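Pleckstrin homology domain-containing family A member 8 (Homo sapiens, PDB 5KDI) binds simple glycosphingolipids through its glycolipid transfer protein (GLTP) fold and probably carries them between membranes. Local coordinates at residues Pro36-Leu41 and Ala47-Asp52; Val54-Lys59 and Leu98-Gly103. The protein carries 2 engineered substitutions. All blocks are in the same frame, centred on the assembly; numbering follows the deposited sequence. Where two conformers were deposited one is given.

Contact 1: residues Pro36-Leu41 and Ala47-Asp52; sequences PVLDKL and APVKMD. With 6S8 ((~{Z})-~{N}-[(~{E},2~{S},3~{R})-1-[(2~{R},3~{R},4~{S},5~{R},6~{R})-6-(hydroxymethyl)-3,4,5-tris(oxidanyl)oxan-2-yl]oxy-3-oxidanyl-octadec-4-en-2-yl]octadec-9-enamide), chain C.
The hydrocarbon pocket of a GLTP fold, an all-helical shell closed round the two chains of a glycosphingolipid, is walled here by helix 35-41 packed nearly antiparallel (166°) against the start of helix 47-64. At the centre Leu38 and Val49 meet at about a right angle, methyl CD1 of Leu38 pressing on CG1 of Val49 at 3.5 Å, tighter than usual for two carbons. The other branches turn to the lipid. Leu38 CD2 lies 3.9 Å from CAN of the acyl chain, and Val49 CG2 sits 3.6 Å from C11 of the sphingosine chain. With CG1 anti to the backbone N (chi1 -177°), Val49 splits its methyls, so that CG1 also touches the acyl chain at CAF. Val37, which packs on Phe3 as well, meets the acyl end through CG1, 3.8 Å from CAQ. Beside this apolar centre, Lys50 reaches across fully extended and gives NZ to the syn lone pair of Asp39 OD2 in a 2.7 Å salt bridge. Two residues on, Asp52 takes two bonds on the same OD1, from the sugar hydroxyl O2A at 2.6 Å and from the amide N2 (N-H...O angle 159°). The helix pair is thus joined by a salt bridge on its partly exposed side and by apolar packing within, while a single carboxylate oxygen reads sugar and ceramide amide together, and its negative charge would probably strengthen both bonds.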
loop_
_atom_site.group_PDB
_atom_site.type_symbol
_atom_site.label_atom_id
_atom_site.label_comp_id
_atom_site.label_asym_id
_atom_site.label_seq_id
_atom_site.Cartn_x
_atom_site.Cartn_y
_atom_site.Cartn_z
ATOM N N PRO A 36 -1.874 -3.188 -11.249
ATOM C CA PRO A 36 -2.630 -3.911 -12.279
ATOM C C PRO A 36 -4.036 -4.331 -11.848
ATOM O O PRO A 36 -4.924 -4.449 -12.694
ATOM C CB PRO A 36 -1.766 -5.153 -12.538
ATOM C CG PRO A 36 -0.385 -4.709 -12.208
ATOM C CD PRO A 36 -0.524 -3.782 -11.065
ATOM N N VAL A 37 -4.218 -4.533 -10.546
ATOM C CA VAL A 37 -5.552 -4.817 -10.039
ATOM C C VAL A 37 -6.423 -3.592 -10.188
ATOM O O VAL A 37 -7.569 -3.711 -10.621
ATOM C CB VAL A 37 -5.562 -5.355 -8.594
ATOM C CG1 VAL A 37 -6.981 -5.712 -8.160
ATOM C CG2 VAL A 37 -4.633 -6.568 -8.476
ATOM N N LEU A 38 -5.883 -2.417 -9.844
ATOM C CA LEU A 38 -6.657 -1.137 -10.006
ATOM C C LEU A 38 -7.046 -0.975 -11.478
ATOM O O LEU A 38 -8.181 -0.571 -11.804
ATOM C CB LEU A 38 -5.819 0.060 -9.573
ATOM C CG LEU A 38 -5.588 0.224 -8.066
ATOM C CD1 LEU A 38 -4.436 1.225 -7.693
ATOM C CD2 LEU A 38 -6.912 0.596 -7.386
ATOM N N ASP A 39 -6.126 -1.288 -12.377
ATOM C CA ASP A 39 -6.412 -1.211 -13.816
ATOM C C ASP A 39 -7.471 -2.173 -14.317
ATOM O O ASP A 39 -8.260 -1.835 -15.224
ATOM C CB ASP A 39 -5.106 -1.328 -14.639
ATOM C CG ASP A 39 -4.257 -0.042 -14.608
ATOM O OD1 ASP A 39 -4.832 1.061 -14.348
ATOM O OD2 ASP A 39 -3.016 -0.158 -14.895
ATOM N N LYS A 40 -7.545 -3.356 -13.690
ATOM C CA LYS A 40 -8.586 -4.328 -14.018
ATOM C C LYS A 40 -9.965 -3.766 -13.515
ATOM O O LYS A 40 -10.978 -3.943 -14.156
ATOM C CB LYS A 40 -8.343 -5.675 -13.334
ATOM C CG LYS A 40 -7.229 -6.569 -13.824
ATOM C CD LYS A 40 -7.268 -7.917 -13.081
ATOM C CE LYS A 40 -5.970 -8.708 -13.144
ATOM N NZ LYS A 40 -5.568 -9.093 -14.516
ATOM N N LEU A 41 -9.973 -3.143 -12.354
ATOM C CA LEU A 41 -11.223 -2.691 -11.726
ATOM C C LEU A 41 -11.751 -1.332 -12.177
ATOM O O LEU A 41 -12.972 -1.082 -12.079
ATOM C CB LEU A 41 -11.055 -2.678 -10.194
ATOM C CG LEU A 41 -10.757 -4.040 -9.540
ATOM C CD1 LEU A 41 -10.435 -3.913 -8.087
ATOM C CD2 LEU A 41 -11.933 -4.943 -9.799
ATOM N N ALA A 47 -7.729 5.991 -11.657
ATOM C CA ALA A 47 -6.464 6.538 -12.156
ATOM C C ALA A 47 -5.783 7.429 -11.066
ATOM O O ALA A 47 -4.561 7.420 -10.949
ATOM C CB ALA A 47 -6.704 7.401 -13.424
ATOM N N PRO A 48 -6.551 8.213 -10.285
ATOM C CA PRO A 48 -5.854 8.996 -9.234
ATOM C C PRO A 48 -5.037 8.140 -8.267
ATOM O O PRO A 48 -3.982 8.576 -7.732
ATOM C CB PRO A 48 -7.009 9.734 -8.530
ATOM C CG PRO A 48 -8.074 9.806 -9.552
ATOM C CD PRO A 48 -7.997 8.538 -10.326
ATOM N N VAL A 49 -5.568 6.963 -7.960
ATOM C CA VAL A 49 -4.935 6.047 -7.052
ATOM C C VAL A 49 -3.633 5.505 -7.682
ATOM O O VAL A 49 -2.574 5.455 -7.060
ATOM C CB VAL A 49 -5.857 4.867 -6.689
ATOM C CG1 VAL A 49 -5.155 3.949 -5.656
ATOM C CG2 VAL A 49 -7.179 5.406 -6.215
ATOM N N LYS A 50 -3.749 5.032 -8.906
ATOM C CA LYS A 50 -2.621 4.511 -9.647
ATOM C C LYS A 50 -1.527 5.599 -9.739
ATOM O O LYS A 50 -0.323 5.348 -9.518
ATOM C CB LYS A 50 -3.002 4.010 -11.072
ATOM C CG LYS A 50 -1.812 3.786 -12.060
ATOM C CD LYS A 50 -2.323 3.103 -13.344
ATOM C CE LYS A 50 -1.110 2.658 -14.213
ATOM N NZ LYS A 50 -1.528 2.011 -15.500
ATOM N N MET A 51 -1.900 6.802 -10.151
ATOM C CA MET A 51 -0.933 7.852 -10.294
ATOM C C MET A 51 -0.209 8.210 -8.989
ATOM O O MET A 51 1.019 8.416 -8.970
ATOM C CB MET A 51 -1.595 9.115 -10.901
ATOM C CG MET A 51 -1.902 9.028 -12.374
ATOM S SD MET A 51 -2.475 10.501 -13.148
ATOM C CE MET A 51 -3.917 10.795 -12.241
ATOM N N ASP A 52 -0.958 8.188 -7.867
ATOM C CA ASP A 52 -0.369 8.431 -6.606
ATOM C C ASP A 52 0.691 7.398 -6.230
ATOM O O ASP A 52 1.833 7.763 -5.812
ATOM C CB ASP A 52 -1.423 8.612 -5.520
ATOM C CG ASP A 52 -0.828 9.097 -4.244
ATOM O OD1 ASP A 52 -0.827 10.331 -3.991
ATOM O OD2 ASP A 52 -0.373 8.252 -3.465
HETATM C C1 6S8 C . -1.739 13.269 -1.488
HETATM C C2 6S8 C . -2.936 12.363 -1.671
HETATM N N2 6S8 C . -2.486 10.979 -1.620
HETATM C C3 6S8 C . -3.605 12.654 -3.044
HETATM O O3 6S8 C . -3.954 14.055 -3.049
HETATM C C4 6S8 C . -4.806 11.799 -3.214
HETATM C C5 6S8 C . -4.892 10.929 -4.224
HETATM C C6 6S8 C . -6.056 10.023 -4.515
HETATM C C7 6S8 C . -7.204 10.007 -3.538
HETATM C C8 6S8 C . -8.346 9.460 -4.348
HETATM C C9 6S8 C . -9.251 8.748 -3.410
HETATM C C10 6S8 C . -8.667 7.395 -3.103
HETATM C C11 6S8 C . -9.590 6.274 -3.618
HETATM C C12 6S8 C . -9.350 5.027 -2.786
HETATM C C13 6S8 C . -9.079 3.749 -3.567
HETATM C C14 6S8 C . -10.297 3.084 -4.187
HETATM C C15 6S8 C . -10.158 1.554 -4.203
HETATM C C16 6S8 C . -10.455 0.824 -5.500
HETATM C C17 6S8 C . -11.498 -0.305 -5.502
HETATM C C18 6S8 C . -11.154 -1.558 -4.710
HETATM C C1A 6S8 C . 0.593 13.310 -2.078
HETATM O O1A 6S8 C . -0.736 13.053 -2.479
HETATM C C2A 6S8 C . 1.542 12.527 -2.943
HETATM O O2A 6S8 C . 1.272 11.125 -2.753
HETATM C C3A 6S8 C . 2.996 12.914 -2.682
HETATM O O3A 6S8 C . 3.826 12.267 -3.621
HETATM C C4A 6S8 C . 3.142 14.421 -2.761
HETATM O O4A 6S8 C . 3.100 14.871 -4.113
HETATM O O5A 6S8 C . 1.090 17.211 -1.298
HETATM C C5M 6S8 C . 2.112 15.095 -1.874
HETATM C C6A 6S8 C . 2.213 16.595 -1.964
HETATM O O6A 6S8 C . 0.804 14.689 -2.287
HETATM C CAA 6S8 C . -2.985 10.087 -0.778
HETATM O OAA 6S8 C . -3.797 10.334 0.110
HETATM C CAB 6S8 C . -2.417 8.709 -0.945
HETATM C CAC 6S8 C . -3.425 8.198 -2.016
HETATM C CAD 6S8 C . -3.998 6.924 -1.569
HETATM C CAE 6S8 C . -3.574 5.905 -2.589
HETATM C CAF 6S8 C . -4.170 4.590 -2.109
HETATM C CAG 6S8 C . -3.111 3.473 -2.135
HETATM C CAH 6S8 C . -3.723 2.145 -2.595
HETATM C CAI 6S8 C . -4.657 1.695 -1.511
HETATM C CAJ 6S8 C . -5.836 1.108 -1.738
HETATM C CAK 6S8 C . -6.385 0.775 -3.088
HETATM C CAL 6S8 C . -7.373 -0.336 -2.713
HETATM C CAM 6S8 C . -7.740 -1.264 -3.852
HETATM C CAN 6S8 C . -6.514 -1.929 -4.404
HETATM C CAO 6S8 C . -6.881 -3.275 -4.984
HETATM C CAP 6S8 C . -6.715 -4.397 -3.996
HETATM C CAQ 6S8 C . -5.913 -5.521 -4.569
HETATM C CAR 6S8 C . -5.111 -6.089 -3.468
#

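Contact 2: residues Val54-Lys59 and Leu98-Gly103; sequences VGNIKK and LWLKRG. With 6S8 ((~{Z})-~{N}-[(~{E},2~{S},3~{R})-1-[(2~{R},3~{R},4~{S},5~{R},6~{R})-6-(hydroxymethyl)-3,4,5-tris(oxidanyl)oxan-2-yl]oxy-3-oxidanyl-octadec-4-en-2-yl]octadec-9-enamide), chain C.
The indole of Trp99 carries the galactosyl end of the lipid on one face, sugar carbon C1A lying 3.8 Å above the plane and offset toward the rim, while NH1 of Arg102 sits over the opposite face at 3.2 Å, likewise off-centre. Leu98 CG lies over one face of that guanidinium, with Trp99 CZ3 in plane at its edge. At the rim of the six-membered ring, CZ3 lies 3.3 Å from the amide oxygen OAA, which stands out of the plane on the sugar's side. The amide of Asn56 runs almost parallel to the indole, 11° apart, and its ND2 reaches CB of Trp99. CG of Asn56 stands anti to the carbonyl carbon (chi1 -73°), a torsion that carries the amide past Leu100 to the sugar. There it makes a paired grip: OD1 accepts from hydroxyl O3A at 2.6 Å, and ND2 gives to O2A at 2.9 Å. Lys59, bent at chi3, brings NZ to O3A as well, at 2.8 Å. ND2 also donates to a water that returns a weak bond to the backbone O of Trp99, bridging the two helices. Beneath this polar layer the helices, crossing at -137°, touch through carbon: CG of Leu100 lies 3.5 Å from CB of Asn56, and Ile57 approaches its CD2 more loosely. Leu100 and Ile57 also meet helix 24-32. Laid over one face of the indole and held by an amide at two adjacent hydroxyls, the sugar should be limited in both tilt and rotation. The lysine's charge would probably polarise O3A and favour its bond to OD1.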
loop_
_atom_site.group_PDB
_atom_site.type_symbol
_atom_site.label_atom_id
_atom_site.label_comp_id
_atom_site.label_asym_id
_atom_site.label_seq_id
_atom_site.Cartn_x
_atom_site.Cartn_y
_atom_site.Cartn_z
ATOM N N VAL A 54 2.254 5.114 -8.186
ATOM C CA VAL A 54 3.370 5.092 -9.111
ATOM C C VAL A 54 4.318 6.265 -8.836
ATOM O O VAL A 54 5.555 6.137 -8.866
ATOM C CB VAL A 54 2.845 5.065 -10.575
ATOM C CG1 VAL A 54 3.913 5.386 -11.584
ATOM C CG2 VAL A 54 2.205 3.679 -10.897
ATOM N N GLY A 55 3.723 7.425 -8.569
ATOM C CA GLY A 55 4.530 8.579 -8.348
ATOM C C GLY A 55 5.381 8.463 -7.094
ATOM O O GLY A 55 6.525 8.898 -7.093
ATOM N N ASN A 56 4.803 7.935 -6.033
ATOM C CA ASN A 56 5.573 7.790 -4.802
ATOM C C ASN A 56 6.672 6.687 -4.910
ATOM O O ASN A 56 7.783 6.852 -4.387
ATOM C CB ASN A 56 4.705 7.554 -3.597
ATOM C CG ASN A 56 3.979 8.784 -3.177
ATOM O OD1 ASN A 56 4.564 9.855 -3.230
ATOM N ND2 ASN A 56 2.682 8.647 -2.790
ATOM N N ILE A 57 6.354 5.600 -5.589
ATOM C CA ILE A 57 7.320 4.548 -5.832
ATOM C C ILE A 57 8.495 5.169 -6.624
ATOM O O ILE A 57 9.689 4.968 -6.287
ATOM C CB ILE A 57 6.706 3.357 -6.574
ATOM C CG1 ILE A 57 5.633 2.663 -5.690
ATOM C CG2 ILE A 57 7.821 2.451 -7.123
ATOM C CD1 ILE A 57 4.728 1.682 -6.424
ATOM N N LYS A 58 8.169 6.002 -7.635
ATOM C CA LYS A 58 9.213 6.650 -8.454
ATOM C C LYS A 58 10.145 7.500 -7.576
ATOM O O LYS A 58 11.360 7.438 -7.702
ATOM C CB LYS A 58 8.589 7.536 -9.500
ATOM C CG LYS A 58 9.579 8.305 -10.399
ATOM C CD LYS A 58 8.866 9.340 -11.267
ATOM C CE LYS A 58 8.402 10.548 -10.470
ATOM N NZ LYS A 58 8.041 11.763 -11.294
ATOM N N LYS A 59 9.551 8.305 -6.709
ATOM C CA LYS A 59 10.339 9.187 -5.875
ATOM C C LYS A 59 11.258 8.453 -4.879
ATOM O O LYS A 59 12.397 8.903 -4.640
ATOM C CB LYS A 59 9.427 10.185 -5.185
ATOM C CG LYS A 59 8.847 11.182 -6.195
ATOM C CD LYS A 59 8.191 12.311 -5.559
ATOM C CE LYS A 59 6.885 11.959 -5.052
ATOM N NZ LYS A 59 6.247 13.235 -4.546
ATOM N N LEU A 98 6.049 8.630 3.347
ATOM C CA LEU A 98 4.968 9.049 4.224
ATOM C C LEU A 98 3.618 8.724 3.607
ATOM O O LEU A 98 2.715 8.131 4.237
ATOM C CB LEU A 98 5.060 10.503 4.564
ATOM C CG LEU A 98 3.994 11.114 5.485
ATOM C CD1 LEU A 98 4.033 10.473 6.869
ATOM C CD2 LEU A 98 4.105 12.638 5.445
ATOM N N TRP A 99 3.467 9.161 2.363
ATOM C CA TRP A 99 2.195 8.948 1.665
ATOM C C TRP A 99 1.992 7.485 1.230
ATOM O O TRP A 99 0.834 6.989 1.232
ATOM C CB TRP A 99 2.046 9.915 0.509
ATOM C CG TRP A 99 1.762 11.281 0.995
ATOM C CD1 TRP A 99 2.676 12.350 1.186
ATOM C CD2 TRP A 99 0.497 11.768 1.516
ATOM N NE1 TRP A 99 2.036 13.434 1.695
ATOM C CE2 TRP A 99 0.723 13.156 1.912
ATOM C CE3 TRP A 99 -0.780 11.214 1.650
ATOM C CZ2 TRP A 99 -0.316 13.941 2.410
ATOM C CZ3 TRP A 99 -1.794 12.019 2.138
ATOM C CH2 TRP A 99 -1.568 13.344 2.495
ATOM N N LEU A 100 3.069 6.762 0.908
ATOM C CA LEU A 100 2.946 5.320 0.676
ATOM C C LEU A 100 2.446 4.589 1.912
ATOM O O LEU A 100 1.518 3.748 1.812
ATOM C CB LEU A 100 4.205 4.668 0.136
ATOM C CG LEU A 100 4.611 4.912 -1.280
ATOM C CD1 LEU A 100 6.011 4.330 -1.502
ATOM C CD2 LEU A 100 3.578 4.233 -2.174
ATOM N N LYS A 101 3.022 4.896 3.085
ATOM C CA LYS A 101 2.589 4.183 4.259
ATOM C C LYS A 101 1.150 4.507 4.636
ATOM O O LYS A 101 0.416 3.638 5.071
ATOM C CB LYS A 101 3.595 4.328 5.412
ATOM C CG LYS A 101 3.508 5.563 6.272
ATOM C CD LYS A 101 4.411 5.448 7.497
ATOM C CE LYS A 101 4.045 6.454 8.585
ATOM N NZ LYS A 101 5.106 7.476 8.544
ATOM N N ARG A 102 0.735 5.755 4.370
ATOM C CA ARG A 102 -0.631 6.138 4.633
ATOM C C ARG A 102 -1.576 5.343 3.706
ATOM O O ARG A 102 -2.623 4.861 4.132
ATOM C CB ARG A 102 -0.826 7.655 4.486
ATOM C CG ARG A 102 -0.164 8.443 5.606
ATOM C CD ARG A 102 -0.190 9.943 5.288
ATOM N NE ARG A 102 0.378 10.701 6.399
ATOM C CZ ARG A 102 0.417 12.031 6.444
ATOM N NH1 ARG A 102 0.026 12.688 5.363
ATOM N NH2 ARG A 102 0.884 12.667 7.529
ATOM N N GLY A 103 -1.181 5.236 2.460
ATOM C CA GLY A 103 -1.979 4.499 1.551
ATOM C C GLY A 103 -2.045 2.991 1.860
ATOM O O GLY A 103 -3.102 2.361 1.771
HETATM C C1 6S8 C . -1.739 13.269 -1.488
HETATM C C2 6S8 C . -2.936 12.363 -1.671
HETATM N N2 6S8 C . -2.486 10.979 -1.620
HETATM C C3 6S8 C . -3.605 12.654 -3.044
HETATM O O3 6S8 C . -3.954 14.055 -3.049
HETATM C C4 6S8 C . -4.806 11.799 -3.214
HETATM C C5 6S8 C . -4.892 10.929 -4.224
HETATM C C6 6S8 C . -6.056 10.023 -4.515
HETATM C C7 6S8 C . -7.204 10.007 -3.538
HETATM C C8 6S8 C . -8.346 9.460 -4.348
HETATM C C9 6S8 C . -9.251 8.748 -3.410
HETATM C C10 6S8 C . -8.667 7.395 -3.103
HETATM C C11 6S8 C . -9.590 6.274 -3.618
HETATM C C12 6S8 C . -9.350 5.027 -2.786
HETATM C C13 6S8 C . -9.079 3.749 -3.567
HETATM C C14 6S8 C . -10.297 3.084 -4.187
HETATM C C15 6S8 C . -10.158 1.554 -4.203
HETATM C C16 6S8 C . -10.455 0.824 -5.500
HETATM C C17 6S8 C . -11.498 -0.305 -5.502
HETATM C C18 6S8 C . -11.154 -1.558 -4.710
HETATM C C1A 6S8 C . 0.593 13.310 -2.078
HETATM O O1A 6S8 C . -0.736 13.053 -2.479
HETATM C C2A 6S8 C . 1.542 12.527 -2.943
HETATM O O2A 6S8 C . 1.272 11.125 -2.753
HETATM C C3A 6S8 C . 2.996 12.914 -2.682
HETATM O O3A 6S8 C . 3.826 12.267 -3.621
HETATM C C4A 6S8 C . 3.142 14.421 -2.761
HETATM O O4A 6S8 C . 3.100 14.871 -4.113
HETATM O O5A 6S8 C . 1.090 17.211 -1.298
HETATM C C5M 6S8 C . 2.112 15.095 -1.874
HETATM C C6A 6S8 C . 2.213 16.595 -1.964
HETATM O O6A 6S8 C . 0.804 14.689 -2.287
HETATM C CAA 6S8 C . -2.985 10.087 -0.778
HETATM O OAA 6S8 C . -3.797 10.334 0.110
HETATM C CAB 6S8 C . -2.417 8.709 -0.945
HETATM C CAC 6S8 C . -3.425 8.198 -2.016
HETATM C CAD 6S8 C . -3.998 6.924 -1.569
HETATM C CAE 6S8 C . -3.574 5.905 -2.589
HETATM C CAF 6S8 C . -4.170 4.590 -2.109
HETATM C CAG 6S8 C . -3.111 3.473 -2.135
HETATM C CAH 6S8 C . -3.723 2.145 -2.595
HETATM C CAI 6S8 C . -4.657 1.695 -1.511
HETATM C CAJ 6S8 C . -5.836 1.108 -1.738
HETATM C CAK 6S8 C . -6.385 0.775 -3.088
HETATM C CAL 6S8 C . -7.373 -0.336 -2.713
HETATM C CAM 6S8 C . -7.740 -1.264 -3.852
HETATM C CAN 6S8 C . -6.514 -1.929 -4.404
HETATM C CAO 6S8 C . -6.881 -3.275 -4.984
HETATM C CAP 6S8 C . -6.715 -4.397 -3.996
HETATM C CAQ 6S8 C . -5.913 -5.521 -4.569
HETATM C CAR 6S8 C . -5.111 -6.089 -3.468
HETATM O O HOH W 1 0.654 6.343 -1.805
#

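Followed from the N terminus, the chain first makes contact 1, in which helix 35-41 turns back through a five-residue loop onto the opening of helix 47-64, a helical hairpin closed locally. The same helix continues through Asp52 to Val54 and enters contact 2, whose far partner, on helix 93-115, comes only after 38 intervening residues that include helix 74-83. The two closures therefore follow in series, neither enclosing nor crossing the other, with centres about 13 Å apart. Helix 47-64 is their shared beam: Val49 faces the hydrocarbon chains, Asp52 the amide and sugar, and Asn56 and Lys59 the sugar, and one glycolipid spans both contacts.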